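Local coordinates for integral membrane indolylacetylinositol arabinosyltransferase EmbC (Mycolicibacterium smegmatis, PDB 7BVE), which probably polymerises arabinose into the arabinan of the mycobacterial cell wall, acting as a membrane-embedded arabinosyltransferase, at residues A[987-993]-A[1037-1043]; A[949-953]-A[971-975]. All coordinates share one frame; numbering follows the deposited sequence.

Contact 1 of 2, residues A[987-993]-A[1037-1043]; sequences PKWRILP and WGSLQRL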
loop_
_atom_site.group_PDB
_atom_site.type_symbol
_atom_site.label_atom_id
_atom_site.label_comp_id
_atom_site.label_asym_id
_atom_site.label_seq_id
_atom_site.Cartn_x
_atom_site.Cartn_y
_atom_site.Cartn_z
ATOM N N PRO A 987 -18.214 19.383 28.188
ATOM C CA PRO A 987 -19.049 18.183 28.176
ATOM C C PRO A 987 -18.978 17.425 29.495
ATOM O O PRO A 987 -18.142 17.686 30.356
ATOM C CB PRO A 987 -18.450 17.365 27.034
ATOM C CG PRO A 987 -17.076 17.791 26.956
ATOM C CD PRO A 987 -17.052 19.235 27.302
ATOM N N LYS A 988 -19.895 16.471 29.641
ATOM C CA LYS A 988 -19.973 15.646 30.833
ATOM C C LYS A 988 -19.772 14.168 30.567
ATOM O O LYS A 988 -19.522 13.424 31.517
ATOM C CB LYS A 988 -21.329 15.827 31.524
ATOM C CG LYS A 988 -21.571 17.208 32.054
ATOM C CD LYS A 988 -22.908 17.292 32.753
ATOM C CE LYS A 988 -23.219 18.717 33.182
ATOM N NZ LYS A 988 -22.305 19.202 34.248
ATOM N N TRP A 989 -19.878 13.724 29.320
ATOM C CA TRP A 989 -19.801 12.322 28.956
ATOM C C TRP A 989 -18.970 12.210 27.691
ATOM O O TRP A 989 -18.644 13.209 27.057
ATOM C CB TRP A 989 -21.197 11.731 28.733
ATOM C CG TRP A 989 -22.076 11.717 29.944
ATOM C CD1 TRP A 989 -23.020 12.634 30.280
ATOM C CD2 TRP A 989 -22.103 10.726 30.969
ATOM N NE1 TRP A 989 -23.624 12.284 31.457
ATOM C CE2 TRP A 989 -23.076 11.112 31.899
ATOM C CE3 TRP A 989 -21.395 9.547 31.190
ATOM C CZ2 TRP A 989 -23.358 10.364 33.026
ATOM C CZ3 TRP A 989 -21.680 8.810 32.300
ATOM C CH2 TRP A 989 -22.645 9.218 33.210
ATOM N N ARG A 990 -18.628 10.988 27.317
ATOM C CA ARG A 990 -17.970 10.743 26.044
ATOM C C ARG A 990 -18.343 9.349 25.563
ATOM O O ARG A 990 -18.333 8.404 26.348
ATOM C CB ARG A 990 -16.454 10.863 26.159
ATOM C CG ARG A 990 -15.765 10.663 24.848
ATOM C CD ARG A 990 -14.284 10.603 24.964
ATOM N NE ARG A 990 -13.727 10.118 23.710
ATOM C CZ ARG A 990 -12.445 9.823 23.524
ATOM N NH1 ARG A 990 -11.583 9.957 24.516
ATOM N NH2 ARG A 990 -12.036 9.376 22.349
ATOM N N ILE A 991 -18.671 9.220 24.282
ATOM C CA ILE A 991 -19.024 7.940 23.683
ATOM C C ILE A 991 -18.003 7.616 22.602
ATOM O O ILE A 991 -17.742 8.441 21.723
ATOM C CB ILE A 991 -20.455 7.959 23.117
ATOM C CG1 ILE A 991 -21.449 8.191 24.246
ATOM C CG2 ILE A 991 -20.785 6.660 22.454
ATOM C CD1 ILE A 991 -22.814 8.523 23.789
ATOM N N LEU A 992 -17.430 6.422 22.669
ATOM C CA LEU A 992 -16.362 5.989 21.787
ATOM C C LEU A 992 -16.840 4.842 20.905
ATOM O O LEU A 992 -17.864 4.215 21.192
ATOM C CB LEU A 992 -15.138 5.523 22.587
ATOM C CG LEU A 992 -14.287 6.490 23.399
ATOM C CD1 LEU A 992 -14.866 6.726 24.775
ATOM C CD2 LEU A 992 -12.897 5.971 23.502
ATOM N N PRO A 993 -16.134 4.549 19.805
ATOM C CA PRO A 993 -16.351 3.280 19.106
ATOM C C PRO A 993 -15.655 2.121 19.801
ATOM O O PRO A 993 -15.137 2.278 20.909
ATOM C CB PRO A 993 -15.742 3.530 17.724
ATOM C CG PRO A 993 -15.678 4.974 17.593
ATOM C CD PRO A 993 -15.416 5.499 18.948
ATOM N N TRP A 1037 -19.419 -3.082 21.533
ATOM C CA TRP A 1037 -20.127 -2.030 20.818
ATOM C C TRP A 1037 -19.381 -0.705 20.841
ATOM O O TRP A 1037 -19.592 0.126 19.955
ATOM C CB TRP A 1037 -21.519 -1.834 21.414
ATOM C CG TRP A 1037 -21.511 -1.290 22.803
ATOM C CD1 TRP A 1037 -21.466 -2.003 23.952
ATOM C CD2 TRP A 1037 -21.557 0.089 23.188
ATOM N NE1 TRP A 1037 -21.475 -1.159 25.031
ATOM C CE2 TRP A 1037 -21.529 0.132 24.586
ATOM C CE3 TRP A 1037 -21.614 1.295 22.478
ATOM C CZ2 TRP A 1037 -21.554 1.328 25.294
ATOM C CZ3 TRP A 1037 -21.643 2.476 23.181
ATOM C CH2 TRP A 1037 -21.614 2.487 24.572
ATOM N N GLY A 1038 -18.538 -0.492 21.831
ATOM C CA GLY A 1038 -17.919 0.781 22.100
ATOM C C GLY A 1038 -17.709 0.923 23.599
ATOM O O GLY A 1038 -17.642 -0.084 24.304
ATOM N N SER A 1039 -17.628 2.166 24.068
ATOM C CA SER A 1039 -17.464 2.409 25.491
ATOM C C SER A 1039 -17.967 3.797 25.852
ATOM O O SER A 1039 -18.159 4.637 24.980
ATOM C CB SER A 1039 -16.004 2.239 25.921
ATOM O OG SER A 1039 -15.151 3.139 25.257
ATOM N N LEU A 1040 -18.184 4.011 27.147
ATOM C CA LEU A 1040 -18.693 5.249 27.716
ATOM C C LEU A 1040 -17.752 5.727 28.815
ATOM O O LEU A 1040 -17.166 4.920 29.535
ATOM C CB LEU A 1040 -20.093 5.036 28.288
ATOM C CG LEU A 1040 -20.850 6.196 28.923
ATOM C CD1 LEU A 1040 -21.177 7.246 27.895
ATOM C CD2 LEU A 1040 -22.094 5.706 29.600
ATOM N N GLN A 1041 -17.597 7.046 28.939
ATOM C CA GLN A 1041 -16.735 7.634 29.954
ATOM C C GLN A 1041 -17.444 8.782 30.654
ATOM O O GLN A 1041 -18.315 9.436 30.084
ATOM C CB GLN A 1041 -15.430 8.150 29.355
ATOM C CG GLN A 1041 -14.532 7.085 28.821
ATOM C CD GLN A 1041 -13.266 7.646 28.254
ATOM O OE1 GLN A 1041 -13.083 8.855 28.211
ATOM N NE2 GLN A 1041 -12.379 6.773 27.814
ATOM N N ARG A 1042 -17.057 9.025 31.903
ATOM C CA ARG A 1042 -17.405 10.241 32.628
ATOM C C ARG A 1042 -16.263 11.224 32.463
ATOM O O ARG A 1042 -15.102 10.818 32.420
ATOM C CB ARG A 1042 -17.635 9.981 34.116
ATOM C CG ARG A 1042 -18.916 9.296 34.446
ATOM C CD ARG A 1042 -19.044 8.997 35.921
ATOM N NE ARG A 1042 -18.103 7.961 36.323
ATOM C CZ ARG A 1042 -17.897 7.583 37.578
ATOM N NH1 ARG A 1042 -18.574 8.153 38.564
ATOM N NH2 ARG A 1042 -17.010 6.635 37.849
ATOM N N LEU A 1043 -16.582 12.503 32.375
ATOM C CA LEU A 1043 -15.567 13.541 32.308
ATOM C C LEU A 1043 -15.696 14.432 33.537
ATOM O O LEU A 1043 -16.734 15.062 33.744
ATOM C CB LEU A 1043 -15.700 14.341 31.018
ATOM C CG LEU A 1043 -15.466 13.548 29.734
ATOM C CD1 LEU A 1043 -15.667 14.430 28.537
ATOM C CD2 LEU A 1043 -14.102 12.932 29.693
#

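Contact 2 of 2, residues A[949-953]-A[971-975]; sequences RTLQE and FPCQR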
loop_
_atom_site.group_PDB
_atom_site.type_symbol
_atom_site.label_atom_id
_atom_site.label_comp_id
_atom_site.label_asym_id
_atom_site.label_seq_id
_atom_site.Cartn_x
_atom_site.Cartn_y
_atom_site.Cartn_z
ATOM N N ARG A 949 -29.235 0.052 34.175
ATOM C CA ARG A 949 -30.192 0.975 33.581
ATOM C C ARG A 949 -29.743 1.259 32.160
ATOM O O ARG A 949 -28.598 0.996 31.799
ATOM C CB ARG A 949 -30.286 2.290 34.355
ATOM C CG ARG A 949 -30.761 2.155 35.779
ATOM C CD ARG A 949 -30.781 3.502 36.470
ATOM N NE ARG A 949 -31.825 4.371 35.937
ATOM C CZ ARG A 949 -31.943 5.663 36.222
ATOM N NH1 ARG A 949 -31.074 6.251 37.030
ATOM N NH2 ARG A 949 -32.928 6.371 35.691
ATOM N N THR A 950 -30.641 1.799 31.347
ATOM C CA THR A 950 -30.262 2.063 29.970
ATOM C C THR A 950 -29.457 3.350 29.880
ATOM O O THR A 950 -29.449 4.169 30.797
ATOM C CB THR A 950 -31.489 2.140 29.069
ATOM O OG1 THR A 950 -32.342 3.198 29.504
ATOM C CG2 THR A 950 -32.258 0.853 29.129
ATOM N N LEU A 951 -28.762 3.518 28.758
ATOM C CA LEU A 951 -27.944 4.708 28.561
ATOM C C LEU A 951 -28.782 5.953 28.325
ATOM O O LEU A 951 -28.306 7.056 28.577
ATOM C CB LEU A 951 -26.972 4.474 27.404
ATOM C CG LEU A 951 -25.864 5.447 27.008
ATOM C CD1 LEU A 951 -24.685 4.667 26.519
ATOM C CD2 LEU A 951 -26.313 6.370 25.906
ATOM N N GLN A 952 -30.019 5.806 27.864
ATOM C CA GLN A 952 -30.898 6.953 27.682
ATOM C C GLN A 952 -31.393 7.498 29.013
ATOM O O GLN A 952 -31.678 8.693 29.122
ATOM C CB GLN A 952 -32.063 6.550 26.775
ATOM C CG GLN A 952 -33.055 7.634 26.393
ATOM C CD GLN A 952 -32.445 8.755 25.577
ATOM O OE1 GLN A 952 -31.538 8.540 24.782
ATOM N NE2 GLN A 952 -32.973 9.957 25.745
ATOM N N GLU A 953 -31.471 6.662 30.042
ATOM C CA GLU A 953 -31.880 7.121 31.360
ATOM C C GLU A 953 -30.726 7.650 32.193
ATOM O O GLU A 953 -30.954 8.459 33.096
ATOM C CB GLU A 953 -32.556 5.991 32.123
ATOM C CG GLU A 953 -33.832 5.530 31.490
ATOM C CD GLU A 953 -34.467 4.392 32.246
ATOM O OE1 GLU A 953 -33.850 3.909 33.215
ATOM O OE2 GLU A 953 -35.579 3.976 31.868
ATOM N N PHE A 971 -26.573 7.291 17.912
ATOM C CA PHE A 971 -26.958 8.004 19.130
ATOM C C PHE A 971 -27.550 9.354 18.745
ATOM O O PHE A 971 -26.883 10.385 18.872
ATOM C CB PHE A 971 -25.753 8.198 20.047
ATOM C CG PHE A 971 -25.208 6.928 20.608
ATOM C CD1 PHE A 971 -25.732 6.383 21.759
ATOM C CD2 PHE A 971 -24.191 6.261 19.968
ATOM C CE1 PHE A 971 -25.243 5.220 22.261
ATOM C CE2 PHE A 971 -23.706 5.090 20.470
ATOM C CZ PHE A 971 -24.232 4.574 21.616
ATOM N N PRO A 972 -28.796 9.392 18.266
ATOM C CA PRO A 972 -29.348 10.655 17.774
ATOM C C PRO A 972 -30.109 11.475 18.801
ATOM O O PRO A 972 -30.386 12.647 18.527
ATOM C CB PRO A 972 -30.286 10.179 16.669
ATOM C CG PRO A 972 -30.815 8.934 17.182
ATOM C CD PRO A 972 -29.713 8.278 17.964
ATOM N N CYS A 973 -30.416 10.886 19.960
ATOM C CA CYS A 973 -31.187 11.597 21.019
ATOM C C CYS A 973 -30.251 12.408 21.925
ATOM O O CYS A 973 -30.736 13.360 22.570
ATOM C CB CYS A 973 -31.982 10.609 21.865
ATOM S SG CYS A 973 -33.607 10.208 21.171
ATOM N N GLN A 974 -28.967 12.043 21.968
ATOM C CA GLN A 974 -27.982 12.719 22.801
ATOM C C GLN A 974 -27.392 13.912 22.075
ATOM O O GLN A 974 -27.053 13.825 20.894
ATOM C CB GLN A 974 -26.870 11.755 23.208
ATOM C CG GLN A 974 -27.236 10.887 24.386
ATOM C CD GLN A 974 -28.120 9.733 24.025
ATOM O OE1 GLN A 974 -28.124 9.267 22.894
ATOM N NE2 GLN A 974 -28.924 9.295 24.975
ATOM N N ARG A 975 -27.247 15.037 22.798
ATOM C CA ARG A 975 -26.879 16.234 22.066
ATOM C C ARG A 975 -25.409 16.579 22.258
ATOM O O ARG A 975 -24.859 16.376 23.342
ATOM C CB ARG A 975 -27.743 17.434 22.470
ATOM C CG ARG A 975 -27.556 17.975 23.856
ATOM C CD ARG A 975 -28.313 19.270 23.990
ATOM N NE ARG A 975 -28.119 19.901 25.286
ATOM C CZ ARG A 975 -27.132 20.745 25.560
ATOM N NH1 ARG A 975 -27.031 21.276 26.765
ATOM N NH2 ARG A 975 -26.249 21.056 24.629
#

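Contact 1 of 2, residues A[987-993]-A[1037-1043]
P987 touches L1043 through the corner of its ring, CG to CD1 at 4.0 Å, before 987-993 becomes a strand antiparallel to 1039-1043 in the mixed sheet of the C-terminal domain. L1043 N donates a hydrogen bond to K988 O, and the K988 side chain leaves the backbone away from the partner strand. W989 faces R1042 in a non-hydrogen-bonded pair. Having CG anti to the carbonyl carbon (chi1 -64°) carries the indole toward the neighbouring strand, where CE3 comes within 3.3 Å of Q1041 O and CZ3 meets R1042 CG at 3.5 Å. R990 and Q1041 form a hydrogen-bonded pair: R990 N donates to Q1041 O, and Q1041 N returns a 3.0 Å bond to R990 O. On the opposite face from W989 their side chains run side by side, amide and guanidinium planes 77° apart. I991, on the W989 face, packs CG1 on L1040 CD1 at 3.8 Å, a branched apolar residue suited to a buried strand. L992 N binds S1039 O, and L992 CB and CD1 lie beside S1039 OG. W989, I991 and L1040 thus make one face apolar but for R1042, whose aliphatic part meets the indole; R990, Q1041 and S1039 make the other more polar, L992 among them.

Contact 2 of 2, residues A[949-953]-A[971-975]
Q952 and Q974 have the closest CA atoms of the two backbones, yet these stand 8.1 Å apart, so side chains alone bridge the gap. In this corner of the C-terminal domain, strand 949-950 runs into the one-turn helix 951-954, with T950 at the N-cap position, and the helix faces the irregular loop 971-975 that carries C973. L951 reaches across with CD2, which touches F971 CE1 at 4.0 Å; the two side chains cross at about a right angle, a branched aliphatic group meeting an aromatic ring in a buried setting. The same methyl lies near Q974 NE2, where the apolar patch gives way to a polar link. Q952 leaves its backbone with CG anti to N (chi1 -176°) and then bends at chi2 (63°), a course that carries its amide to the loop. There Q952 OE1 lies 3.6 Å from the CB of C973, whose sulfur is tied to C730. Glutamine suits both positions because one amide can accept while another donates, without bringing charge into the interface. Q952 NE2 in turn binds S957, which fixes the amide from its other end. Q974 NE2 donates to Q952 OE1 at 2.7 Å, a bent bond (130° at the hydrogen) whose donor stands above the carbonyl plane of Q952.

Both segments of contact 2 precede those of contact 1 in the chain, and the centres of the two contacts lie about 11 Å apart within the C-terminal domain. They draw on one mixed sheet: strands 989-992 and 1039-1045 are neighbours within it, whereas strand 949-950 is an edge strand within this chain, and loop 971-975 links strands 961-963 and 989-992 in sequence. Their apolar side chains meet directly: W1037 CZ3 packs against F971 CZ, I991 CG2 against F971 CE2, and L1040 CD2 approaches L951 CD1. One hydrophobic cluster thus joins the sheet to the loop tethered by the C973-C730 disulfide. Through R288 and T325, which bond to that loop, this part of the domain also connects with the GT-C region.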